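Local structure of BWI-1=PROTEASE inhibitor/trypsin inhibitor (Fagopyrum esculentum, 3RDY) at residues L57-W63 with T75-M79; S15-W20 with I35-D41. The protein inhibits trypsin, probably by presenting an exposed binding loop to the active site of the protease. All coordinates share one frame. Residue numbers count along the deposited sequence, not the author numbering.

How the contacts relate
Contact 2 comes first along the chain: residues 15-20 cross the C-terminal end of helix 28-38, and the chain then enters strand 43-48. Contact 1 follows, pairing the start of strand 61-66 and the residues leading into it with the C-terminal tail. The centres lie about 9 Å apart and the two touch: Trp20 N sits 2.9 Å from Pro76 O, and Val78 N 3.0 Å from Gln18 O, both probable hydrogen bonds. The first ordered residues and the tail thus run side by side, and Trp20 and Ile35 pack on Val62, between helix and sheet. Contact 1 ties down the exit of the inter-strand connection, probably the protease-binding loop as in relatives; contact 2 closes the helix end.

Contact 1 of 2, residues L57-W63 with T75-M79; sequences LRCDRVW and TPVVM
Here the C-terminal tail docks along the edge of strand 61-66 in an antiparallel course, its terminal carboxylate held by an arginine of that strand. Leu57 and Arg58 are extended, the chain bends at Cys59 and Asp60 (psi near 0° and 20°), and the strand begins at Arg61. Val62 faces Val78 with CA atoms 4.6 Å apart; Arg58 lies nearest Met79. Met79 N donates to Arg61 O (3.0 Å); beyond this, waters fill the gap. One bridges Trp63 O (2.7 Å) and Val77 N (2.9 Å); a second links Trp63 N (2.9 Å), Val77 O (2.7 Å) and Met79 O (2.8 Å). Arg61, t at chi1 and chi2 and p at chi3, curls back so that NE donates to Met79 O (2.9 Å) and NH1 forms a salt bridge with Met79 OXT (2.8 Å). Arg58 N donates a hydrogen bond to Met79 OXT (2.9 Å). Trp63, probably P8', brings NE1 obliquely to 3.8 Å from Met79 O. Apolar contacts join Val62 CG1 to Pro76 CB (3.6 Å), Val62 CG2 to Val78 CG2 (3.7 Å) and Leu57 CD2 to Met79 CE (3.7 Å). Arg61 also pairs with Asp56, linking the probable protease-binding loop, which residues 57-60 leave, to the carboxylate; this is consistent with the family's arginine bracing. Cys59 is disulfide-bonded to Cys14, strand 43-48 pairs in parallel with strand 61-66, and Ile35 of helix 28-38 packs on Val62 and Pro76.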
ATOM      1  N   LEU A  57       8.091   2.835 -11.735  1.00 29.26           N
ATOM      2  CA  LEU A  57       7.102   1.766 -11.609  1.00 26.99           C
ATOM      3  C   LEU A  57       7.804   0.514 -11.154  1.00 27.75           C
ATOM      4  O   LEU A  57       8.811   0.135 -11.752  1.00 28.89           O
ATOM      5  CB  LEU A  57       6.453   1.452 -12.970  1.00 30.27           C
ATOM      6  CG  LEU A  57       5.373   2.306 -13.590  1.00 31.81           C
ATOM      7  CD1 LEU A  57       5.006   1.704 -14.940  1.00 30.64           C
ATOM      8  CD2 LEU A  57       4.159   2.356 -12.688  1.00 29.07           C
ATOM      9  N   ARG A  58       7.267  -0.142 -10.122  1.00 25.57           N
ATOM     10  CA  ARG A  58       7.837  -1.367  -9.598  1.00 26.41           C
ATOM     11  C   ARG A  58       6.758  -2.401  -9.387  1.00 26.75           C
ATOM     12  O   ARG A  58       5.583  -2.058  -9.230  1.00 28.62           O
ATOM     13  CB  ARG A  58       8.593  -1.079  -8.283  1.00 25.26           C
ATOM     14  CG  ARG A  58       9.760  -0.080  -8.443  1.00 27.45           C
ATOM     15  CD  ARG A  58      10.529   0.108  -7.128  1.00 26.73           C
ATOM     16  NE  ARG A  58      11.135  -1.154  -6.665  1.00 28.99           N
ATOM     17  CZ  ARG A  58      12.404  -1.290  -6.271  1.00 28.46           C
ATOM     18  NH1 ARG A  58      12.860  -2.468  -5.854  1.00 28.61           N
ATOM     19  NH2 ARG A  58      13.213  -0.244  -6.279  1.00 28.23           N
ATOM     20  N   CYS A  59       7.145  -3.674  -9.379  1.00 26.81           N
ATOM     21  CA  CYS A  59       6.185  -4.746  -9.093  1.00 27.58           C
ATOM     22  C   CYS A  59       6.287  -5.255  -7.669  1.00 25.46           C
ATOM     23  O   CYS A  59       5.571  -6.159  -7.304  1.00 27.23           O
ATOM     24  CB  CYS A  59       6.374  -5.930 -10.061  1.00 30.23           C
ATOM     25  SG  CYS A  59       5.840  -5.503 -11.741  1.00 33.63           S
ATOM     26  N   ASP A  60       7.178  -4.660  -6.872  1.00 24.86           N
ATOM     27  CA  ASP A  60       7.497  -5.175  -5.534  1.00 25.32           C
ATOM     28  C   ASP A  60       7.253  -4.112  -4.451  1.00 26.22           C
ATOM     29  O   ASP A  60       7.793  -4.194  -3.346  1.00 25.48           O
ATOM     30  CB  ASP A  60       8.968  -5.653  -5.479  1.00 25.36           C
ATOM     31  CG  ASP A  60       9.976  -4.544  -5.796  1.00 31.02           C
ATOM     32  OD1 ASP A  60       9.569  -3.384  -6.015  1.00 30.41           O
ATOM     33  OD2 ASP A  60      11.203  -4.819  -5.837  1.00 30.39           O
ATOM     34  N   ARG A  61       6.409  -3.129  -4.758  1.00 24.51           N
ATOM     35  CA  ARG A  61       6.262  -1.995  -3.837  1.00 23.75           C
ATOM     36  C   ARG A  61       4.798  -1.585  -3.782  1.00 23.55           C
ATOM     37  O   ARG A  61       4.161  -1.468  -4.814  1.00 23.04           O
ATOM     38  CB  ARG A  61       7.093  -0.825  -4.354  1.00 22.46           C
ATOM     39  CG  ARG A  61       6.896   0.506  -3.565  1.00 24.69           C
ATOM     40  CD  ARG A  61       7.824   1.617  -4.072  1.00 23.54           C
ATOM     41  NE  ARG A  61       7.430   2.036  -5.420  1.00 22.29           N
ATOM     42  CZ  ARG A  61       8.190   2.730  -6.260  1.00 26.10           C
ATOM     43  NH1 ARG A  61       7.722   3.037  -7.464  1.00 25.07           N
ATOM     44  NH2 ARG A  61       9.392   3.166  -5.892  1.00 27.26           N
ATOM     45  N   VAL A  62       4.293  -1.339  -2.576  1.00 22.77           N
ATOM     46  CA  VAL A  62       2.928  -0.866  -2.392  1.00 20.93           C
ATOM     47  C   VAL A  62       2.964   0.304  -1.393  1.00 20.80           C
ATOM     48  O   VAL A  62       3.218   0.101  -0.199  1.00 20.63           O
ATOM     49  CB  VAL A  62       1.983  -1.963  -1.826  1.00 23.10           C
ATOM     50  CG1 VAL A  62       0.595  -1.381  -1.540  1.00 20.52           C
ATOM     51  CG2 VAL A  62       1.820  -3.157  -2.798  1.00 24.81           C
ATOM     52  N   TRP A  63       2.727   1.513  -1.879  1.00 19.83           N
ATOM     53  CA  TRP A  63       2.612   2.673  -0.979  1.00 22.04           C
ATOM     54  C   TRP A  63       1.303   2.560  -0.225  1.00 21.96           C
ATOM     55  O   TRP A  63       0.257   2.298  -0.819  1.00 23.54           O
ATOM     56  CB  TRP A  63       2.602   3.994  -1.758  1.00 22.95           C
ATOM     57  CG  TRP A  63       3.824   4.254  -2.585  1.00 22.13           C
ATOM     58  CD1 TRP A  63       3.883   4.361  -3.948  1.00 22.75           C
ATOM     59  CD2 TRP A  63       5.165   4.417  -2.108  1.00 23.78           C
ATOM     60  NE1 TRP A  63       5.182   4.589  -4.349  1.00 26.76           N
ATOM     61  CE2 TRP A  63       5.986   4.637  -3.240  1.00 24.39           C
ATOM     62  CE3 TRP A  63       5.746   4.428  -0.832  1.00 27.29           C
ATOM     63  CZ2 TRP A  63       7.369   4.842  -3.131  1.00 25.63           C
ATOM     64  CZ3 TRP A  63       7.119   4.631  -0.731  1.00 28.14           C
ATOM     65  CH2 TRP A  63       7.908   4.843  -1.877  1.00 27.61           C
ATOM     66  N   THR A  75      -6.404   4.019  -1.868  1.00 23.91           N
ATOM     67  CA  THR A  75      -6.345   2.595  -2.214  1.00 24.74           C
ATOM     68  C   THR A  75      -4.900   2.147  -2.437  1.00 21.90           C
ATOM     69  O   THR A  75      -4.238   2.644  -3.362  1.00 22.33           O
ATOM     70  CB  THR A  75      -7.128   2.293  -3.506  1.00 24.85           C
ATOM     71  OG1 THR A  75      -8.508   2.629  -3.312  1.00 26.14           O
ATOM     72  CG2 THR A  75      -7.013   0.779  -3.837  1.00 24.67           C
ATOM     73  N   PRO A  76      -4.397   1.201  -1.607  1.00 20.67           N
ATOM     74  CA  PRO A  76      -3.026   0.735  -1.867  1.00 22.42           C
ATOM     75  C   PRO A  76      -2.980  -0.078  -3.174  1.00 21.55           C
ATOM     76  O   PRO A  76      -3.870  -0.904  -3.427  1.00 22.55           O
ATOM     77  CB  PRO A  76      -2.699  -0.144  -0.643  1.00 19.78           C
ATOM     78  CG  PRO A  76      -3.675   0.314   0.438  1.00 21.34           C
ATOM     79  CD  PRO A  76      -4.935   0.686  -0.330  1.00 23.83           C
ATOM     80  N   VAL A  77      -1.964   0.181  -3.991  1.00 22.15           N
ATOM     81  CA  VAL A  77      -1.772  -0.533  -5.244  1.00 21.69           C
ATOM     82  C   VAL A  77      -0.292  -0.865  -5.438  1.00 21.99           C
ATOM     83  O   VAL A  77       0.583  -0.224  -4.862  1.00 21.65           O
ATOM     84  CB  VAL A  77      -2.289   0.271  -6.465  1.00 24.11           C
ATOM     85  CG1 VAL A  77      -3.816   0.602  -6.312  1.00 23.46           C
ATOM     86  CG2 VAL A  77      -1.462   1.509  -6.665  1.00 24.12           C
ATOM     87  N   VAL A  78      -0.008  -1.884  -6.230  1.00 22.88           N
ATOM     88  CA  VAL A  78       1.382  -2.172  -6.575  1.00 22.26           C
ATOM     89  C   VAL A  78       1.845  -1.149  -7.600  1.00 23.98           C
ATOM     90  O   VAL A  78       1.276  -1.036  -8.680  1.00 23.72           O
ATOM     91  CB  VAL A  78       1.556  -3.588  -7.135  1.00 25.67           C
ATOM     92  CG1 VAL A  78       2.998  -3.812  -7.530  1.00 25.96           C
ATOM     93  CG2 VAL A  78       1.115  -4.632  -6.088  1.00 26.51           C
ATOM     94  N   MET A  79       2.875  -0.384  -7.252  1.00 26.27           N
ATOM     95  CA  MET A  79       3.383   0.645  -8.147  1.00 25.60           C
ATOM     96  C   MET A  79       4.693   1.161  -7.598  1.00 25.41           C
ATOM     97  O   MET A  79       4.813   1.336  -6.374  1.00 25.00           O
ATOM     98  CB  MET A  79       2.380   1.799  -8.291  1.00 21.80           C
ATOM     99  CG  MET A  79       2.946   2.971  -9.085  1.00 28.85           C
ATOM    100  SD  MET A  79       1.692   4.094  -9.710  1.00 31.35           S
ATOM    101  CE  MET A  79       0.974   3.029 -10.960  1.00 31.62           C
ATOM    102  OXT MET A  79       5.631   1.428  -8.352  1.00 26.04           O
TER
HETATM  103  O   HOH W   1      -0.242   2.498  -3.462  1.00 23.01           O
HETATM  104  O   HOH W   2       2.525   1.687  -4.722  1.00 24.05           O

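Contact 2 of 2, residues S15-W20 with I35-D41; sequences SGKQEW and IENENED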
ATOM      1  N   SER A  15       2.882  -9.821 -11.155  1.00 33.83           N
ATOM      2  CA  SER A  15       2.087 -10.979 -10.800  1.00 38.94           C
ATOM      3  C   SER A  15       1.405 -10.791  -9.444  1.00 32.88           C
ATOM      4  O   SER A  15       1.893 -10.060  -8.571  1.00 32.57           O
ATOM      5  CB  SER A  15       2.972 -12.218 -10.733  1.00 39.48           C
ATOM      6  OG  SER A  15       3.882 -12.071  -9.658  1.00 47.16           O
ATOM      7  N   GLY A  16       0.273 -11.460  -9.281  1.00 31.69           N
ATOM      8  CA  GLY A  16      -0.393 -11.513  -7.995  1.00 32.41           C
ATOM      9  C   GLY A  16      -1.349 -10.356  -7.833  1.00 29.00           C
ATOM     10  O   GLY A  16      -1.586  -9.619  -8.786  1.00 27.88           O
ATOM     11  N   LYS A  17      -1.907 -10.212  -6.628  1.00 27.03           N
ATOM     12  CA  LYS A  17      -2.932  -9.207  -6.372  1.00 27.20           C
ATOM     13  C   LYS A  17      -2.320  -7.812  -6.509  1.00 25.70           C
ATOM     14  O   LYS A  17      -1.235  -7.573  -5.993  1.00 25.67           O
ATOM     15  CB  LYS A  17      -3.519  -9.418  -4.963  1.00 26.73           C
ATOM     16  CG  LYS A  17      -4.611  -8.398  -4.576  1.00 28.40           C
ATOM     17  CD  LYS A  17      -5.344  -8.875  -3.341  1.00 28.62           C
ATOM     18  CE  LYS A  17      -6.444  -7.918  -2.916  1.00 26.00           C
ATOM     19  NZ  LYS A  17      -7.223  -8.430  -1.714  1.00 26.89           N
ATOM     20  N   GLN A  18      -3.015  -6.906  -7.196  1.00 26.41           N
ATOM     21  CA  GLN A  18      -2.439  -5.589  -7.524  1.00 24.24           C
ATOM     22  C   GLN A  18      -3.054  -4.401  -6.787  1.00 23.48           C
ATOM     23  O   GLN A  18      -2.526  -3.287  -6.865  1.00 24.51           O
ATOM     24  CB  GLN A  18      -2.565  -5.328  -9.033  1.00 25.70           C
ATOM     25  CG  GLN A  18      -1.745  -6.290  -9.920  1.00 28.66           C
ATOM     26  CD  GLN A  18      -0.255  -6.246  -9.599  1.00 26.98           C
ATOM     27  OE1 GLN A  18       0.293  -7.196  -9.037  1.00 31.23           O
ATOM     28  NE2 GLN A  18       0.399  -5.143  -9.937  1.00 23.50           N
ATOM     29  N   GLU A  19      -4.197  -4.597  -6.138  1.00 22.54           N
ATOM     30  CA  GLU A  19      -4.851  -3.466  -5.457  1.00 23.10           C
ATOM     31  C   GLU A  19      -5.732  -3.930  -4.316  1.00 24.65           C
ATOM     32  O   GLU A  19      -6.255  -5.056  -4.336  1.00 25.01           O
ATOM     33  CB  GLU A  19      -5.680  -2.632  -6.451  1.00 28.23           C
ATOM     34  CG  GLU A  19      -6.869  -3.370  -7.010  1.00 28.35           C
ATOM     35  CD  GLU A  19      -6.481  -4.399  -8.054  1.00 34.50           C
ATOM     36  OE1 GLU A  19      -5.700  -4.059  -8.979  1.00 36.95           O
ATOM     37  OE2 GLU A  19      -6.962  -5.545  -7.944  1.00 41.86           O
ATOM     38  N   TRP A  20      -5.890  -3.051  -3.324  1.00 22.60           N
ATOM     39  CA  TRP A  20      -6.544  -3.386  -2.059  1.00 23.52           C
ATOM     40  C   TRP A  20      -7.537  -2.295  -1.651  1.00 22.80           C
ATOM     41  O   TRP A  20      -7.358  -1.657  -0.606  1.00 24.07           O
ATOM     42  CB  TRP A  20      -5.483  -3.538  -0.954  1.00 24.72           C
ATOM     43  CG  TRP A  20      -4.615  -4.789  -1.075  1.00 27.61           C
ATOM     44  CD1 TRP A  20      -4.811  -5.997  -0.440  1.00 25.93           C
ATOM     45  CD2 TRP A  20      -3.422  -4.946  -1.869  1.00 25.13           C
ATOM     46  NE1 TRP A  20      -3.826  -6.885  -0.801  1.00 26.55           N
ATOM     47  CE2 TRP A  20      -2.960  -6.276  -1.670  1.00 25.29           C
ATOM     48  CE3 TRP A  20      -2.711  -4.105  -2.737  1.00 21.67           C
ATOM     49  CZ2 TRP A  20      -1.801  -6.781  -2.291  1.00 23.59           C
ATOM     50  CZ3 TRP A  20      -1.549  -4.602  -3.349  1.00 23.44           C
ATOM     51  CH2 TRP A  20      -1.130  -5.945  -3.145  1.00 26.12           C
ATOM     52  N   ILE A  35      -1.417  -6.849   3.097  1.00 23.53           N
ATOM     53  CA  ILE A  35      -0.912  -6.685   1.747  1.00 25.82           C
ATOM     54  C   ILE A  35       0.243  -7.662   1.494  1.00 23.58           C
ATOM     55  O   ILE A  35       0.271  -8.340   0.459  1.00 25.93           O
ATOM     56  CB  ILE A  35      -0.455  -5.230   1.531  1.00 22.98           C
ATOM     57  CG1 ILE A  35      -1.698  -4.326   1.400  1.00 21.85           C
ATOM     58  CG2 ILE A  35       0.429  -5.110   0.265  1.00 21.67           C
ATOM     59  CD1 ILE A  35      -1.422  -2.851   1.667  1.00 21.39           C
ATOM     60  N   GLU A  36       1.180  -7.717   2.441  1.00 24.36           N
ATOM     61  CA  GLU A  36       2.388  -8.533   2.287  1.00 26.79           C
ATOM     62  C   GLU A  36       2.088 -10.034   2.361  1.00 29.07           C
ATOM     63  O   GLU A  36       2.750 -10.836   1.699  1.00 28.79           O
ATOM     64  CB  GLU A  36       3.457  -8.105   3.292  1.00 27.06           C
ATOM     65  CG  GLU A  36       4.110  -6.755   2.916  1.00 26.52           C
ATOM     66  CD  GLU A  36       5.084  -6.274   3.949  1.00 31.10           C
ATOM     67  OE1 GLU A  36       5.271  -6.978   4.970  1.00 34.94           O
ATOM     68  OE2 GLU A  36       5.658  -5.188   3.746  1.00 28.35           O
ATOM     69  N   ASN A  37       1.065 -10.401   3.132  1.00 28.28           N
ATOM     70  CA  ASN A  37       0.568 -11.775   3.165  1.00 30.52           C
ATOM     71  C   ASN A  37      -0.122 -12.181   1.864  1.00 34.17           C
ATOM     72  O   ASN A  37       0.009 -13.328   1.418  1.00 31.34           O
ATOM     73  CB  ASN A  37      -0.419 -11.956   4.318  1.00 31.51           C
ATOM     74  CG  ASN A  37       0.266 -12.140   5.661  1.00 45.02           C
ATOM     75  OD1 ASN A  37      -0.330 -11.878   6.716  1.00 51.07           O
ATOM     76  ND2 ASN A  37       1.519 -12.596   5.638  1.00 46.76           N
ATOM     77  N   GLU A  38      -0.844 -11.241   1.247  1.00 27.15           N
ATOM     78  CA  GLU A  38      -1.655 -11.539   0.075  1.00 28.20           C
ATOM     79  C   GLU A  38      -0.875 -11.502  -1.215  1.00 29.85           C
ATOM     80  O   GLU A  38      -1.294 -12.095  -2.207  1.00 30.53           O
ATOM     81  CB  GLU A  38      -2.856 -10.596  -0.023  1.00 28.55           C
ATOM     82  CG  GLU A  38      -3.850 -10.810   1.131  1.00 28.61           C
ATOM     83  CD  GLU A  38      -5.127 -10.026   0.971  1.00 30.92           C
ATOM     84  OE1 GLU A  38      -5.164  -9.133   0.110  1.00 29.58           O
ATOM     85  OE2 GLU A  38      -6.103 -10.312   1.702  1.00 31.45           O
ATOM     86  N   ASN A  39       0.244 -10.793  -1.205  1.00 26.47           N
ATOM     87  CA  ASN A  39       1.131 -10.758  -2.362  1.00 29.68           C
ATOM     88  C   ASN A  39       2.550 -10.836  -1.859  1.00 30.49           C
ATOM     89  O   ASN A  39       3.127  -9.855  -1.401  1.00 30.03           O
ATOM     90  CB  ASN A  39       0.886  -9.518  -3.243  1.00 29.24           C
ATOM     91  CG  ASN A  39       1.760  -9.502  -4.495  1.00 29.27           C
ATOM     92  OD1 ASN A  39       2.836 -10.088  -4.512  1.00 31.04           O
ATOM     93  ND2 ASN A  39       1.314  -8.804  -5.528  1.00 28.93           N
ATOM     94  N   GLU A  40       3.108 -12.038  -1.932  1.00 30.99           N
ATOM     95  CA  GLU A  40       4.418 -12.327  -1.376  1.00 34.79           C
ATOM     96  C   GLU A  40       5.599 -11.684  -2.102  1.00 33.02           C
ATOM     97  O   GLU A  40       6.744 -11.792  -1.654  1.00 37.30           O
ATOM     98  CB  GLU A  40       4.595 -13.856  -1.298  1.00 38.18           C
ATOM     99  CG  GLU A  40       3.529 -14.545  -0.447  1.00 41.09           C
ATOM    100  N   ASP A  41       5.331 -10.974  -3.192  1.00 32.59           N
ATOM    101  CA  ASP A  41       6.387 -10.274  -3.917  1.00 31.08           C
ATOM    102  C   ASP A  41       6.591  -8.821  -3.512  1.00 29.43           C
ATOM    103  O   ASP A  41       7.525  -8.176  -3.986  1.00 31.46           O
ATOM    104  CB  ASP A  41       6.111 -10.294  -5.412  1.00 34.23           C
ATOM    105  CG  ASP A  41       6.315 -11.663  -6.017  1.00 47.46           C
ATOM    106  OD1 ASP A  41       5.769 -11.900  -7.119  1.00 48.48           O
ATOM    107  OD2 ASP A  41       7.008 -12.489  -5.381  1.00 45.76           O
TER
HETATM  108  O   HOH W   3       3.256  -7.622  -7.916  1.00 28.23           O
HETATM  109  O   HOH W   4       5.302  -9.373  -9.436  1.00 37.69           O
HETATM  110  O   HOH W   5      -1.108 -12.277  -4.817  1.00 30.81           O
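An Asx turn at the C-terminal end of helix 28-38 presents Asn39 to the N-terminal segment 15-20. Asn39 is the first residue to leave helical geometry; its OD1 accepts from Asp41 N (3.0 Å), while ND2 donates to Lys17 O (2.9 Å) and, weakly, to Ser15 O (3.3 Å). One side-chain amide therefore both shapes the turn and holds the crossing backbone. Gly16 suits this place: its backbone angles call for glycine, and a CB would crowd Asn39 ND2. A water joins Lys17 N (2.9 Å) to Glu38 O (2.6 Å). In this small potato inhibitor fold the helix packs against one face of the sheet, and Trp20 fills the space beside it, also touching Val62 and Val78. Ile35 CG1 lies over the face of the five-membered ring of Trp20, a CH-pi contact 3.7 Å from the centroid. At the ring edge, Trp20 NE1 donates to Glu38 OE1 (2.8 Å), which also forms a salt bridge with Lys17 NZ (2.8 Å); the lysine's stronger partner is Glu22, outside the two segments.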